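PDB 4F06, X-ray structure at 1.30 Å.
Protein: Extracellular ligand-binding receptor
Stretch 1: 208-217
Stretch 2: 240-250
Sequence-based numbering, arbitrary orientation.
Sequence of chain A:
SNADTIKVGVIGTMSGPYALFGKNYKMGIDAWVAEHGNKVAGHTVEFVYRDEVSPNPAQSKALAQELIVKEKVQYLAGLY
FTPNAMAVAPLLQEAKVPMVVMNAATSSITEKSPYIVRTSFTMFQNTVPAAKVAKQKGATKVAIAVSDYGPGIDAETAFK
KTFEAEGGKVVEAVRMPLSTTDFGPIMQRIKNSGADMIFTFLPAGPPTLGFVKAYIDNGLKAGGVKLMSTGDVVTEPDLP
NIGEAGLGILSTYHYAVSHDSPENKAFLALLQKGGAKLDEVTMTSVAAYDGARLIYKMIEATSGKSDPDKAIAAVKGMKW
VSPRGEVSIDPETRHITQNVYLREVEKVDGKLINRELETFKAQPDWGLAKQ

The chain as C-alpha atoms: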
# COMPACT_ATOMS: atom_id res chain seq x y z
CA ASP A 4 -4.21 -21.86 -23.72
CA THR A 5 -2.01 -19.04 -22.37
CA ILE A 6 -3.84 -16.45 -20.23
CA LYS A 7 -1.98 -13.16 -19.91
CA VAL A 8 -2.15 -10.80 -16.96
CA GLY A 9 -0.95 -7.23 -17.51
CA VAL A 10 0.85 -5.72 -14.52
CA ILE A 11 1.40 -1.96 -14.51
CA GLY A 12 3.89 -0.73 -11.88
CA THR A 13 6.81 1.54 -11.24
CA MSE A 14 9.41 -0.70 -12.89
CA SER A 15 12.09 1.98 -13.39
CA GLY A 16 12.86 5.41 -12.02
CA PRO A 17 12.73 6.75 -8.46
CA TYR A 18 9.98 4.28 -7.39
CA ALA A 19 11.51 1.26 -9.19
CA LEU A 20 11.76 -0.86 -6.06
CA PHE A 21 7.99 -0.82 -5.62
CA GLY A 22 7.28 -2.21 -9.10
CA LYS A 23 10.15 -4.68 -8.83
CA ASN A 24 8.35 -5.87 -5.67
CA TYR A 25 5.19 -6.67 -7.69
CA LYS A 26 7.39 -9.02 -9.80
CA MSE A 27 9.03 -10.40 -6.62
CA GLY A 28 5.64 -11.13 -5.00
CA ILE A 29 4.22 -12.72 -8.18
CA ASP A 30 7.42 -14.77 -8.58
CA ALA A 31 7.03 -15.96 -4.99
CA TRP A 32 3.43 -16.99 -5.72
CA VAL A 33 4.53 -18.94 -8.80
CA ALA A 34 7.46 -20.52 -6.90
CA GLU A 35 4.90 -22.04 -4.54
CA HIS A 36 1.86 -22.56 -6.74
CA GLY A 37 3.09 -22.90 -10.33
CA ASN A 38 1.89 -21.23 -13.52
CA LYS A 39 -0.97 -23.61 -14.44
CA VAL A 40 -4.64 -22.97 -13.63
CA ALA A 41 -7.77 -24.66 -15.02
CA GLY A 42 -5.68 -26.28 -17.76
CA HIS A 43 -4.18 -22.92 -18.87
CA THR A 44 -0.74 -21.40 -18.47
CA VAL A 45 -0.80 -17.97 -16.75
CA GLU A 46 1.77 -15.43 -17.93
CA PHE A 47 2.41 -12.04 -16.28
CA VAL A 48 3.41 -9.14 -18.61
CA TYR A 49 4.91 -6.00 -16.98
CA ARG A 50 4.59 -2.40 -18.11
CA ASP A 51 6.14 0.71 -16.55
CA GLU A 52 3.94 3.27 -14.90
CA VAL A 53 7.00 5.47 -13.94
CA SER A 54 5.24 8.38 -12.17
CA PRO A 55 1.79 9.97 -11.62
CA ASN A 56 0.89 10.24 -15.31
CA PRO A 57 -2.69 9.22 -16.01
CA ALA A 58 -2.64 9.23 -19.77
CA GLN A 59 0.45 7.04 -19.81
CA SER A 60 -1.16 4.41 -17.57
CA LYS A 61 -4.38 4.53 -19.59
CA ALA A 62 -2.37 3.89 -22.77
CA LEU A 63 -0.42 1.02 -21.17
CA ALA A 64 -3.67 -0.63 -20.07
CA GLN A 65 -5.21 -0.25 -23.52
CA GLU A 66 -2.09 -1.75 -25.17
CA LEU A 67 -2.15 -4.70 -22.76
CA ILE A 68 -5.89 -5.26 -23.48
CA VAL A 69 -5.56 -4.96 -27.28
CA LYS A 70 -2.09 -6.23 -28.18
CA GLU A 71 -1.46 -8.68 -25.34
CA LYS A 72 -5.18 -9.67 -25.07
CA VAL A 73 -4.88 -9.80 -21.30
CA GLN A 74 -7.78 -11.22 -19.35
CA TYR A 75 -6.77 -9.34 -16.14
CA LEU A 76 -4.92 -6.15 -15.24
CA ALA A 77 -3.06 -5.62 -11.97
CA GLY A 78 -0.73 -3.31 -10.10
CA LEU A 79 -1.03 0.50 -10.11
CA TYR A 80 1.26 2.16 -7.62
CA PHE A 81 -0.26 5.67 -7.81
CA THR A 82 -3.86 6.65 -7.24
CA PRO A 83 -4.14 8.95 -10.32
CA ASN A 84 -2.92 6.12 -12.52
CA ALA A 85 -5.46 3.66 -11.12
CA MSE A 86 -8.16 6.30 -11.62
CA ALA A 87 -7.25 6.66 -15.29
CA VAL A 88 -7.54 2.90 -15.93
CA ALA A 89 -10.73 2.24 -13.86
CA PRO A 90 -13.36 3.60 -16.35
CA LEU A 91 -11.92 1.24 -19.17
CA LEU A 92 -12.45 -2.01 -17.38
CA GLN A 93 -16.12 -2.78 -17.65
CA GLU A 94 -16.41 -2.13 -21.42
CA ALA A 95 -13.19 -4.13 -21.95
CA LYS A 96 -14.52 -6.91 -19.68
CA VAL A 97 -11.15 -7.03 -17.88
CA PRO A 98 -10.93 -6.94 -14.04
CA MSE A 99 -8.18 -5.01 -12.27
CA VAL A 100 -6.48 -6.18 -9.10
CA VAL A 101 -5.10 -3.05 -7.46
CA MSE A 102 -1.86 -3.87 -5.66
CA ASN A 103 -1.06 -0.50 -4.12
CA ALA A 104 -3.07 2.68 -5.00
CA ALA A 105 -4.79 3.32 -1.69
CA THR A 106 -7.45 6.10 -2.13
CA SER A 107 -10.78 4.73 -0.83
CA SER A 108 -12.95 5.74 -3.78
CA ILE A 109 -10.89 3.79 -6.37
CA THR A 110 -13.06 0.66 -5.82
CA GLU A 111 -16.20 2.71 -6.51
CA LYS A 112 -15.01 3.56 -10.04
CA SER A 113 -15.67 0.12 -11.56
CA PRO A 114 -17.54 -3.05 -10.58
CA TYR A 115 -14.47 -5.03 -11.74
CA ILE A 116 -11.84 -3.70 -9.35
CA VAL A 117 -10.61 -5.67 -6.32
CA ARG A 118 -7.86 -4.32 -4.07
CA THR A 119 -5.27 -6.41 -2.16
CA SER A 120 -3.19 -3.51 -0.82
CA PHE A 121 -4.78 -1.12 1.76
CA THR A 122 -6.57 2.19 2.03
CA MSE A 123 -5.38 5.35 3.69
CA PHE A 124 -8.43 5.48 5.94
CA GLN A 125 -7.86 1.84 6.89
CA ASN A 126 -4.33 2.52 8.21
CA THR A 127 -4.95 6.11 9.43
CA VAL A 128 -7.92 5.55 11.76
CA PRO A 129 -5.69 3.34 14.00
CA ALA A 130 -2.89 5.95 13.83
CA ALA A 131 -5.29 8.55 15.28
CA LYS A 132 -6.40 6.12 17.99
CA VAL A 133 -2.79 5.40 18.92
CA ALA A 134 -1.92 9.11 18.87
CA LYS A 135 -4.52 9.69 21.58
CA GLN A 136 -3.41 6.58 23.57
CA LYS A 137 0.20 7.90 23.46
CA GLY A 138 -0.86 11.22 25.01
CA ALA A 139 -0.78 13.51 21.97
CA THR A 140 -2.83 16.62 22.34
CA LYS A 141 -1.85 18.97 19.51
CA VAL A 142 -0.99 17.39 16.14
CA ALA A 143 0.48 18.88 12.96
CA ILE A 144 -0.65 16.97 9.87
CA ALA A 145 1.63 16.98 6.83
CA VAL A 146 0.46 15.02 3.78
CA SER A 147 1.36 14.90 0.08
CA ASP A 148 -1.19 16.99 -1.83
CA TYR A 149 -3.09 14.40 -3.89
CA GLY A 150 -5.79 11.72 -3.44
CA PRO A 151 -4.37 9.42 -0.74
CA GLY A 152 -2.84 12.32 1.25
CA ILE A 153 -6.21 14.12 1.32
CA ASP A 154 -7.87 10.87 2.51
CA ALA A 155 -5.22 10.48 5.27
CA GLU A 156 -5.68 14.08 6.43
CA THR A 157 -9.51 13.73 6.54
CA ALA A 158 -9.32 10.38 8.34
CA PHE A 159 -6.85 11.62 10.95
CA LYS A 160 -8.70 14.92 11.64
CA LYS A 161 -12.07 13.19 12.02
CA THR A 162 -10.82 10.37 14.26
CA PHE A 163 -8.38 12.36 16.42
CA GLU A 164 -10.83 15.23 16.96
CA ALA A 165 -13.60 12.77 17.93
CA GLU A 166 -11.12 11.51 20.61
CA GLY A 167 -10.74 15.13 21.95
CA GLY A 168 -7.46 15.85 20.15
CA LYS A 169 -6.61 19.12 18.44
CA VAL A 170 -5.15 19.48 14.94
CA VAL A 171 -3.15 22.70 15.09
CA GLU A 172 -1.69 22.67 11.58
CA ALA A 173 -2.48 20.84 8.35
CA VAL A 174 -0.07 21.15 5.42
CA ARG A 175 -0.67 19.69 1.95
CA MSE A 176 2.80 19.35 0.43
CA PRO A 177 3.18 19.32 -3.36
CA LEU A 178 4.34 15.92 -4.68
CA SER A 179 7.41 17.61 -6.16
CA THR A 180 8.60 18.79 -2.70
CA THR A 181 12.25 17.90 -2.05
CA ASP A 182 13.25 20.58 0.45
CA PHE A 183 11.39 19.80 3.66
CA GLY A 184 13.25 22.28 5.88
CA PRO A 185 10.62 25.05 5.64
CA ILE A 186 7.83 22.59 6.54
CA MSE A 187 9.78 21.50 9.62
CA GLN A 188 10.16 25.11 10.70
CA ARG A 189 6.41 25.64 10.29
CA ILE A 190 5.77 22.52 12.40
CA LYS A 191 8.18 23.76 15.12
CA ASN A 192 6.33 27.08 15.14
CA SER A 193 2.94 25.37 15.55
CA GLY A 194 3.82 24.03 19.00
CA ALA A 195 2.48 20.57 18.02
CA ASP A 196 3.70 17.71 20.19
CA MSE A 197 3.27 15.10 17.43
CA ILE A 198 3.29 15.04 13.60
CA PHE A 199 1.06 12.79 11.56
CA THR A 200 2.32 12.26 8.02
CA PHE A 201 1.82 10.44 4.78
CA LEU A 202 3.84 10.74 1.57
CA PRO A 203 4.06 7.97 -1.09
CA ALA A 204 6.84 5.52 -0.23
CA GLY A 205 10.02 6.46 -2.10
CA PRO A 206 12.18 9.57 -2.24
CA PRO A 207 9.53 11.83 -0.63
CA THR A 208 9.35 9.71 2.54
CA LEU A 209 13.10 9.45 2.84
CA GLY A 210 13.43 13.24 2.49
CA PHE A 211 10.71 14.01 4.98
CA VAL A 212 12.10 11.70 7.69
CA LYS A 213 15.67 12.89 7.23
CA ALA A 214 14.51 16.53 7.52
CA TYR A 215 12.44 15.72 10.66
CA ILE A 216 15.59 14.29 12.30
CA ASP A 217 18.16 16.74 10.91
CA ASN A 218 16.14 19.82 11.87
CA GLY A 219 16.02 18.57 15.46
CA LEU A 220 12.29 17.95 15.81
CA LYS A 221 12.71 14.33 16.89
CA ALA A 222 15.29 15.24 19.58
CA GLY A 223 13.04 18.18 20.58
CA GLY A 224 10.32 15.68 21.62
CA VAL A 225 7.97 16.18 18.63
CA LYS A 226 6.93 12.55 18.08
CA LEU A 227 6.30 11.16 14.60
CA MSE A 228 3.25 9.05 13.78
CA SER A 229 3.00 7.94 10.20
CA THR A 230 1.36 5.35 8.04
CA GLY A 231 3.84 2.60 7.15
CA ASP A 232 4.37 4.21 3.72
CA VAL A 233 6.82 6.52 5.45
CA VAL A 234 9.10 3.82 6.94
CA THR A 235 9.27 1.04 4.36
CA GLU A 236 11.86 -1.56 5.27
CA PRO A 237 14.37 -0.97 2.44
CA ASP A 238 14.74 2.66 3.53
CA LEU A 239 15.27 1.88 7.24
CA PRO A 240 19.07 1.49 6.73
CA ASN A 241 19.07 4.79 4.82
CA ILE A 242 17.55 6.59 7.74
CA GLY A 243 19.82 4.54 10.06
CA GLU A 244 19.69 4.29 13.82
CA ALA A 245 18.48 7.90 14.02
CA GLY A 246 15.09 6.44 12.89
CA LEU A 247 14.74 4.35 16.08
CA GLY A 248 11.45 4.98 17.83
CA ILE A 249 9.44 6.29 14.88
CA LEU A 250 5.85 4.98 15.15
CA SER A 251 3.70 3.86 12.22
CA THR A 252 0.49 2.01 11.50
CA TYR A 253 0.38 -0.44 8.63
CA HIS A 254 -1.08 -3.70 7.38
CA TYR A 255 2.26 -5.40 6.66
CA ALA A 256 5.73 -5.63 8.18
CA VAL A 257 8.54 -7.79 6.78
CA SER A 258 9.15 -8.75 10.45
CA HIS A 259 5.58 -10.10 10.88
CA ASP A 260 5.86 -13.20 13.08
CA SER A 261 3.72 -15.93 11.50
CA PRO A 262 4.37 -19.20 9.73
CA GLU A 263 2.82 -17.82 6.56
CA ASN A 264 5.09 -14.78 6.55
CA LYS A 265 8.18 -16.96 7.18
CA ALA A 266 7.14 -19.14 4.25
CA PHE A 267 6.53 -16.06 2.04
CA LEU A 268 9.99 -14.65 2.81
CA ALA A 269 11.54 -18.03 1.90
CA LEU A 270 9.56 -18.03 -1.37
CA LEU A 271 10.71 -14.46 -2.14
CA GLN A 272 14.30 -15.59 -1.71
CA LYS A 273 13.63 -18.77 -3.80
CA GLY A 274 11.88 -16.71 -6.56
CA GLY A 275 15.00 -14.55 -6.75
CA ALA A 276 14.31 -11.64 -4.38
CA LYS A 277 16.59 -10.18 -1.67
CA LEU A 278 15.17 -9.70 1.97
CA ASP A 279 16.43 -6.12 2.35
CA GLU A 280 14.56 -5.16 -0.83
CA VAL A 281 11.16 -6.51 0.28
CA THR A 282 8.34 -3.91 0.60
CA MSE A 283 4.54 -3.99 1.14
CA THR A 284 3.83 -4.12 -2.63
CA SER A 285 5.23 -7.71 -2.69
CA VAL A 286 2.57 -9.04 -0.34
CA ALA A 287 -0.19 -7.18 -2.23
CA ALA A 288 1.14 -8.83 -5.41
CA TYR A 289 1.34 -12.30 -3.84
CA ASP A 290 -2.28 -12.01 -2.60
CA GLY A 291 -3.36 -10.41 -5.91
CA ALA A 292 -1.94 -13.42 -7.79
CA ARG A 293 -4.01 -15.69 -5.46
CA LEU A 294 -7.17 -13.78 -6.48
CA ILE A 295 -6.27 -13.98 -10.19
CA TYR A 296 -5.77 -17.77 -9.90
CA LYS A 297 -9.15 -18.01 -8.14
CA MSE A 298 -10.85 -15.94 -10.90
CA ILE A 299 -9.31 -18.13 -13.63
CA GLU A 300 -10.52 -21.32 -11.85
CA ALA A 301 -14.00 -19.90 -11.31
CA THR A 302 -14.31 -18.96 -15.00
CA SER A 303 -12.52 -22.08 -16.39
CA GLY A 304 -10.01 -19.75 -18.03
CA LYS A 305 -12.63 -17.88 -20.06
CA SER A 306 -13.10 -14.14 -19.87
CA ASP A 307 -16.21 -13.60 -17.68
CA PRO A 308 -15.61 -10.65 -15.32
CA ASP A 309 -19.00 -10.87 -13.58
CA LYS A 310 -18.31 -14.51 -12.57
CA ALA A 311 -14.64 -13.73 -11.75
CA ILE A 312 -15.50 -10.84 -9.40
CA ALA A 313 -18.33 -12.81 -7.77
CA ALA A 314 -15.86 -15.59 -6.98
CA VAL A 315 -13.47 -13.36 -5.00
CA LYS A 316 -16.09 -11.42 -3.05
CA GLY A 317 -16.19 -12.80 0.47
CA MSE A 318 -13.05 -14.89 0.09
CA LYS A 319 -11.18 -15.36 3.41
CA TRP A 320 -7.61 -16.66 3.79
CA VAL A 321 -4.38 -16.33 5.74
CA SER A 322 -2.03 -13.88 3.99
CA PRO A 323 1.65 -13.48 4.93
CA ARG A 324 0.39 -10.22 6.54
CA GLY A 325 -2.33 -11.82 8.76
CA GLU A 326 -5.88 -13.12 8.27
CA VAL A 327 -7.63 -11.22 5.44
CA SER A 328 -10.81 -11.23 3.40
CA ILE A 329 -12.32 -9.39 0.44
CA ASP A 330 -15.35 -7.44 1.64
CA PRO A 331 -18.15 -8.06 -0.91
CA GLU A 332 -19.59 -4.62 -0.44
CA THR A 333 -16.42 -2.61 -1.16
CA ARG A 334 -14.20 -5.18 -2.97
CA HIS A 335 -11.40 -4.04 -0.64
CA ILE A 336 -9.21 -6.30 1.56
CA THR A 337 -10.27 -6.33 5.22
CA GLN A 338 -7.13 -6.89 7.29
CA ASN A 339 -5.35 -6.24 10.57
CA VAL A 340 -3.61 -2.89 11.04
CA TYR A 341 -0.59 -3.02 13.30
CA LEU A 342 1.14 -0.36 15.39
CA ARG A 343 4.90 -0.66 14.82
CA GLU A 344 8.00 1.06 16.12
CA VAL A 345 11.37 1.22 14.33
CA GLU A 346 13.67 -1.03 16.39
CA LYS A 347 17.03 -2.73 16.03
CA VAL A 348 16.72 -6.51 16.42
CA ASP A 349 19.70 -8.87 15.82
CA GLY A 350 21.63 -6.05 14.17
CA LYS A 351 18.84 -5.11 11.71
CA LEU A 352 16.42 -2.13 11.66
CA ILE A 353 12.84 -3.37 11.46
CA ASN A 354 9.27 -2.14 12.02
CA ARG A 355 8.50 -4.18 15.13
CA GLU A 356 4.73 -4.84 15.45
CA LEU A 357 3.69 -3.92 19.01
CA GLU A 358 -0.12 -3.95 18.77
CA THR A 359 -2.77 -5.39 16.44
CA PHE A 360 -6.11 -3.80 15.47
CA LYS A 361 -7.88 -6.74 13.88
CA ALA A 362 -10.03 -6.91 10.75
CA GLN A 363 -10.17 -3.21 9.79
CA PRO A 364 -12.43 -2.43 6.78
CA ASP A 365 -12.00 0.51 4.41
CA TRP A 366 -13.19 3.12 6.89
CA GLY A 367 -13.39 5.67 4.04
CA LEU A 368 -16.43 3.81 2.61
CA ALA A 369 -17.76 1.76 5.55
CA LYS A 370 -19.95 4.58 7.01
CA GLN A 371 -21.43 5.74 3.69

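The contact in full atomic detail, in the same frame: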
# COMPACT_ATOMS: atom_id res chain seq x y z
N THR A 208 9.32 10.14 1.15
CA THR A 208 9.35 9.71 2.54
C THR A 208 10.75 9.76 3.13
O THR A 208 10.93 10.11 4.31
CB THR A 208 8.68 8.33 2.69
OG1 THR A 208 9.24 7.38 1.77
CG2 THR A 208 7.18 8.40 2.38
N LEU A 209 11.74 9.38 2.34
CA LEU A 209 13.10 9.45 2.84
C LEU A 209 13.48 10.91 3.17
O LEU A 209 14.09 11.21 4.20
CB LEU A 209 14.07 8.87 1.80
CG LEU A 209 15.52 8.74 2.34
CD1 LEU A 209 15.59 7.77 3.52
CD2 LEU A 209 16.46 8.22 1.28
N GLY A 210 13.14 11.82 2.26
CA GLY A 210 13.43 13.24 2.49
C GLY A 210 12.74 13.80 3.68
O GLY A 210 13.34 14.54 4.46
N PHE A 211 11.47 13.46 3.86
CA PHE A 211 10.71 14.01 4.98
C PHE A 211 11.31 13.51 6.30
O PHE A 211 11.54 14.31 7.20
CB PHE A 211 9.22 13.60 4.86
CG PHE A 211 8.35 14.20 5.93
CD1 PHE A 211 8.26 13.62 7.19
CD2 PHE A 211 7.60 15.35 5.66
CE1 PHE A 211 7.45 14.24 8.16
CE2 PHE A 211 6.77 15.92 6.60
CZ PHE A 211 6.69 15.36 7.87
N VAL A 212 11.59 12.23 6.41
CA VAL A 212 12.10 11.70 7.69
C VAL A 212 13.48 12.29 8.00
O VAL A 212 13.77 12.64 9.15
CB VAL A 212 12.09 10.17 7.69
CG1 VAL A 212 12.81 9.60 8.93
CG2 VAL A 212 10.63 9.68 7.67
N LYS A 213 14.35 12.34 6.98
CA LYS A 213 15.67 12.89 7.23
C LYS A 213 15.57 14.34 7.66
O LYS A 213 16.33 14.76 8.53
CB LYS A 213 16.52 12.74 5.98
CG LYS A 213 17.05 11.34 5.80
CD LYS A 213 17.91 11.24 4.55
CE LYS A 213 18.70 9.93 4.45
NZ LYS A 213 19.89 9.88 5.37
N ALA A 214 14.67 15.14 7.09
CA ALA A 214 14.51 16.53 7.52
C ALA A 214 13.96 16.63 8.94
O ALA A 214 14.35 17.54 9.68
CB ALA A 214 13.60 17.26 6.55
N TYR A 215 13.02 15.75 9.29
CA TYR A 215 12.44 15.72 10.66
C TYR A 215 13.57 15.50 11.70
O TYR A 215 13.62 16.17 12.75
CB TYR A 215 11.36 14.61 10.67
CG TYR A 215 10.98 14.09 12.01
CD1 TYR A 215 10.24 14.86 12.90
CD2 TYR A 215 11.31 12.79 12.37
CE1 TYR A 215 9.87 14.40 14.16
CE2 TYR A 215 10.92 12.27 13.62
CZ TYR A 215 10.20 13.07 14.51
OH TYR A 215 9.87 12.55 15.73
N ILE A 216 14.47 14.57 11.40
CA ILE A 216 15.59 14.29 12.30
C ILE A 216 16.62 15.42 12.25
O ILE A 216 17.06 15.93 13.30
CB ILE A 216 16.26 12.97 11.90
CG1 ILE A 216 15.30 11.79 12.10
CG2 ILE A 216 17.58 12.77 12.66
CD1 ILE A 216 15.76 10.54 11.36
N ASP A 217 17.00 15.84 11.03
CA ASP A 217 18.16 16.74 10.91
C ASP A 217 17.86 18.16 11.35
O ASP A 217 18.78 18.90 11.66
CB ASP A 217 18.71 16.72 9.47
CG ASP A 217 19.34 15.39 9.08
OD1 ASP A 217 19.55 14.50 9.93
OD2 ASP A 217 19.58 15.20 7.87
N PRO A 240 17.61 1.28 6.60
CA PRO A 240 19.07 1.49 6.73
C PRO A 240 19.53 2.84 6.22
O PRO A 240 20.63 3.31 6.60
CB PRO A 240 19.68 0.39 5.85
CG PRO A 240 18.63 -0.65 5.72
CD PRO A 240 17.30 0.08 5.80
N ASN A 241 18.73 3.46 5.34
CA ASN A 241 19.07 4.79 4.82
C ASN A 241 18.76 5.90 5.77
O ASN A 241 19.39 6.93 5.72
CB ASN A 241 18.39 5.01 3.46
CG ASN A 241 18.90 4.05 2.43
OD1 ASN A 241 20.10 3.71 2.45
ND2 ASN A 241 18.07 3.62 1.51
N ILE A 242 17.78 5.68 6.64
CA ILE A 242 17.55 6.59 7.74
C ILE A 242 18.62 6.31 8.82
O ILE A 242 19.22 7.24 9.40
CB ILE A 242 16.14 6.42 8.32
CG1 ILE A 242 15.10 6.74 7.26
CG2 ILE A 242 15.93 7.29 9.57
CD1 ILE A 242 13.75 6.14 7.59
N GLY A 243 18.87 5.02 9.06
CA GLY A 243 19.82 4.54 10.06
C GLY A 243 19.25 4.58 11.45
O GLY A 243 18.04 4.75 11.66
N GLU A 244 20.12 4.39 12.43
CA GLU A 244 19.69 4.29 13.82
C GLU A 244 19.04 5.56 14.35
O GLU A 244 18.32 5.53 15.34
CB GLU A 244 20.87 3.91 14.72
CG GLU A 244 21.35 2.49 14.50
CD GLU A 244 22.60 2.21 15.29
OE1 GLU A 244 23.13 3.17 15.91
OE2 GLU A 244 23.04 1.05 15.28
N ALA A 245 19.22 6.69 13.66
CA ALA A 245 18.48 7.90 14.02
C ALA A 245 16.96 7.69 13.81
O ALA A 245 16.17 8.46 14.35
CB ALA A 245 18.98 9.06 13.20
N GLY A 246 16.53 6.70 13.05
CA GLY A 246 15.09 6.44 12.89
C GLY A 246 14.48 5.64 14.03
O GLY A 246 13.25 5.48 14.08
N LEU A 247 15.29 5.16 14.99
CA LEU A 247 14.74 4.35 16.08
C LEU A 247 13.64 5.13 16.79
O LEU A 247 13.77 6.31 17.11
CB LEU A 247 15.81 3.98 17.14
CG LEU A 247 16.81 2.93 16.66
CD1 LEU A 247 18.01 2.85 17.60
CD2 LEU A 247 16.16 1.54 16.52
N GLY A 248 12.55 4.42 17.09
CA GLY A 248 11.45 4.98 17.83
C GLY A 248 10.34 5.56 17.00
O GLY A 248 9.26 5.82 17.54
N ILE A 249 10.53 5.72 15.69
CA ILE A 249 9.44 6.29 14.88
C ILE A 249 8.27 5.27 14.88
O ILE A 249 8.47 4.07 14.64
CB ILE A 249 9.90 6.56 13.43
CG1 ILE A 249 10.88 7.77 13.45
CG2 ILE A 249 8.69 6.82 12.50
CD1 ILE A 249 11.63 7.94 12.12
N LEU A 250 7.06 5.78 15.10
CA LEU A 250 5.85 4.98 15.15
C LEU A 250 5.12 5.01 13.80
O LEU A 250 5.05 6.08 13.14
CB LEU A 250 4.89 5.51 16.22
CG LEU A 250 5.47 5.47 17.64
CD1 LEU A 250 4.56 6.22 18.61
CD2 LEU A 250 5.69 4.03 18.10
O HOH W 1 19.32 9.75 8.20

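The single direct polar link between these stretches ends on a backbone carbonyl: Lys-213 NZ donates a hydrogen bond to Asn-241 O at 3.0 Å. The same ammonium reaches the next carbonyl through a water, which accepts from Lys-213 NZ at 2.9 Å and donates to Ile-242 O at 2.8 Å. Both carbonyls lie where the second stretch leaves its helix, Gly-243 being the first residue with non-helical angles (phi 80°), a value that favours glycine. The CA-to-CB bond of Lys-213 points sideways, but its chain (m, t, t, m) extends before bending at chi4, -76°, bringing the amine to Asn-241 O and the bridging water; a long, flexible donor suits this partly exposed edge.

The rest of the contact is mainly apolar packing. Leu-209, Val-212 and Ile-216, spaced three and four residues apart, present side chains along one side of a continuous helix, supported by hydrogen bonds such as Ile-216 N to Val-212 O (3.0 Å). Ile-242 meets all three: its CG1 lies 3.9 Å from Leu-209 CD1, its CD1 3.8 Å from Val-212 CG1, and its CG2 3.7 Å from Ile-216 CD1. With chi1 m and chi2 t, its branched side chain thus spreads along the row, and it has the largest area covered by the opposing stretch, 63 of 393 Å² summed over both sides.

Val-212 CG1 also packs 3.8 Å from Ile-249 CD1, joining two buried residues. Farther along, Ile-216 CD1 sits 4.0 Å from Ala-245 CB, where the small methyl points toward the helix. Gly-246 follows, its N hydrogen-bonded to Gly-243 O (2.8 Å); an ideal CB there would lie 2.8 Å from Ile-242 CG2, a clash, so the absent side chain leaves room for that methyl to pack against Ile-216.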